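Local atomic coordinates of thymidylate kinase (Ehrlichia chaffeensis, PDB entry 3LD9), a protein that probably phosphorylates dTMP to dTDP with ATP as phosphate donor, a step shared by the de novo and salvage routes to dTTP. Residues R92-H95 and F96-I100. Residues are numbered along the deposited sequence; the frame is centred on the assembly and turned at random.
Sequences RREH and FVKII
A wider pi-type turn at 96-100 is superposed on the alpha-helical bonding of helix 81-105 where H95 meets I99 and I100. The carbonyl O of H95 is gripped twice, by I99 N (i+4) at 2.9 Å and by I100 N (i+5) at 3.1 Å; the second bond is the straighter (166° at the hydrogen). R92 O still takes F96 N in the alpha-helical way. The H95 ring, its CG anti to the backbone N (chi1 -173°), leans forward along the helix onto I99 and I100: I100 CD1 makes a CH-pi contact with one face, 3.8 Å from the centroid, while I99 CB touches CD2 at 3.7 Å. Bonds from ND1 to E59 and from NE2 to T57 fix the ring's rotation. Alongside, E94 and K98 run the same way, and K98 NZ closes a salt bridge on the syn side of E94 OE2 at 2.6 Å. V97 CG2 sits over the centre of the R93 guanidinium, 3.2 Å from CZ. R93 NE pairs with D80 of a second subunit, to which E94 OE1 and K98 NZ also bond, so this flank belongs to a subunit interface. The arrangement is that of a pi-type turn, with one carbonyl shared by i+4 and i+5 amides, within a helix of the P-loop kinase fold.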
loop_
_atom_site.group_PDB
_atom_site.type_symbol
_atom_site.label_atom_id
_atom_site.label_comp_id
_atom_site.label_asym_id
_atom_site.label_seq_id
_atom_site.Cartn_x
_atom_site.Cartn_y
_atom_site.Cartn_z
ATOM N N ARG A 92 5.439 1.644 12.148
ATOM C CA ARG A 92 5.330 0.419 12.979
ATOM C C ARG A 92 3.875 -0.051 13.067
ATOM O O ARG A 92 3.586 -1.228 12.872
ATOM C CB ARG A 92 5.870 0.653 14.378
ATOM C CG ARG A 92 5.700 -0.573 15.297
ATOM C CD ARG A 92 6.653 -0.540 16.477
ATOM N NE ARG A 92 7.995 -0.436 15.945
ATOM C CZ ARG A 92 8.989 0.271 16.433
ATOM N NH1 ARG A 92 8.883 0.954 17.551
ATOM N NH2 ARG A 92 10.126 0.276 15.753
ATOM N N ARG A 93 2.964 0.889 13.264
ATOM C CA ARG A 93 1.537 0.564 13.261
ATOM C C ARG A 93 1.120 -0.062 11.940
ATOM O O ARG A 93 0.500 -1.123 11.919
ATOM C CB ARG A 93 0.669 1.801 13.563
ATOM C CG ARG A 93 -0.837 1.543 13.608
ATOM C CD ARG A 93 -1.204 0.484 14.621
ATOM N NE ARG A 93 -2.625 0.184 14.542
ATOM C CZ ARG A 93 -3.213 -0.812 15.211
ATOM N NH1 ARG A 93 -2.520 -1.610 15.991
ATOM N NH2 ARG A 93 -4.506 -1.014 15.105
ATOM N N GLU A 94 1.464 0.588 10.844
ATOM C CA GLU A 94 1.170 0.044 9.518
ATOM C C GLU A 94 1.726 -1.374 9.325
ATOM O O GLU A 94 1.030 -2.292 8.841
ATOM C CB GLU A 94 1.749 0.948 8.425
ATOM C CG GLU A 94 0.842 2.081 7.925
ATOM C CD GLU A 94 -0.515 1.622 7.419
ATOM O OE1 GLU A 94 -1.502 1.719 8.196
ATOM O OE2 GLU A 94 -0.597 1.163 6.248
ATOM N N HIS A 95 2.986 -1.529 9.689
ATOM C CA HIS A 95 3.702 -2.778 9.526
ATOM C C HIS A 95 3.100 -3.873 10.393
ATOM O O HIS A 95 2.933 -5.013 9.962
ATOM C CB HIS A 95 5.143 -2.547 9.899
ATOM C CG HIS A 95 6.057 -3.697 9.624
ATOM N ND1 HIS A 95 7.185 -3.921 10.372
ATOM C CD2 HIS A 95 6.042 -4.649 8.669
ATOM C CE1 HIS A 95 7.837 -4.958 9.878
ATOM N NE2 HIS A 95 7.161 -5.426 8.843
ATOM N N PHE A 96 2.777 -3.521 11.629
ATOM C CA PHE A 96 2.201 -4.491 12.521
ATOM C C PHE A 96 0.853 -4.986 12.022
ATOM O O PHE A 96 0.605 -6.197 12.025
ATOM C CB PHE A 96 2.038 -3.937 13.918
ATOM C CG PHE A 96 1.537 -4.949 14.876
ATOM C CD1 PHE A 96 2.370 -5.959 15.317
ATOM C CD2 PHE A 96 0.243 -4.921 15.320
ATOM C CE1 PHE A 96 1.921 -6.926 16.194
ATOM C CE2 PHE A 96 -0.226 -5.894 16.187
ATOM C CZ PHE A 96 0.630 -6.897 16.638
ATOM N N VAL A 97 -0.011 -4.059 11.621
ATOM C CA VAL A 97 -1.363 -4.421 11.219
ATOM C C VAL A 97 -1.387 -5.152 9.859
ATOM O O VAL A 97 -2.132 -6.098 9.683
ATOM C CB VAL A 97 -2.316 -3.183 11.209
ATOM C CG1 VAL A 97 -3.690 -3.578 10.645
ATOM C CG2 VAL A 97 -2.506 -2.641 12.633
ATOM N N LYS A 98 -0.541 -4.736 8.914
ATOM C CA LYS A 98 -0.581 -5.318 7.586
ATOM C C LYS A 98 0.230 -6.598 7.449
ATOM O O LYS A 98 -0.215 -7.509 6.775
ATOM C CB LYS A 98 -0.226 -4.251 6.526
ATOM C CG LYS A 98 -1.395 -3.182 6.455
ATOM C CD LYS A 98 -1.147 -2.020 5.505
ATOM C CE LYS A 98 -2.427 -1.176 5.252
ATOM N NZ LYS A 98 -2.777 -0.223 6.353
ATOM N N ILE A 99 1.374 -6.698 8.128
ATOM C CA ILE A 99 2.310 -7.782 7.881
ATOM C C ILE A 99 2.483 -8.633 9.112
ATOM O O ILE A 99 2.214 -9.824 9.073
ATOM C CB ILE A 99 3.699 -7.258 7.468
ATOM C CG1 ILE A 99 3.586 -6.334 6.247
ATOM C CG2 ILE A 99 4.647 -8.418 7.212
ATOM C CD1 ILE A 99 2.935 -6.975 4.994
ATOM N N ILE A 100 2.918 -8.059 10.221
ATOM C CA ILE A 100 3.316 -8.912 11.338
ATOM C C ILE A 100 2.131 -9.690 11.969
ATOM O O ILE A 100 2.204 -10.911 12.158
ATOM C CB ILE A 100 4.054 -8.135 12.427
ATOM C CG1 ILE A 100 5.349 -7.535 11.854
ATOM C CG2 ILE A 100 4.341 -9.031 13.603
ATOM C CD1 ILE A 100 6.016 -6.413 12.723
#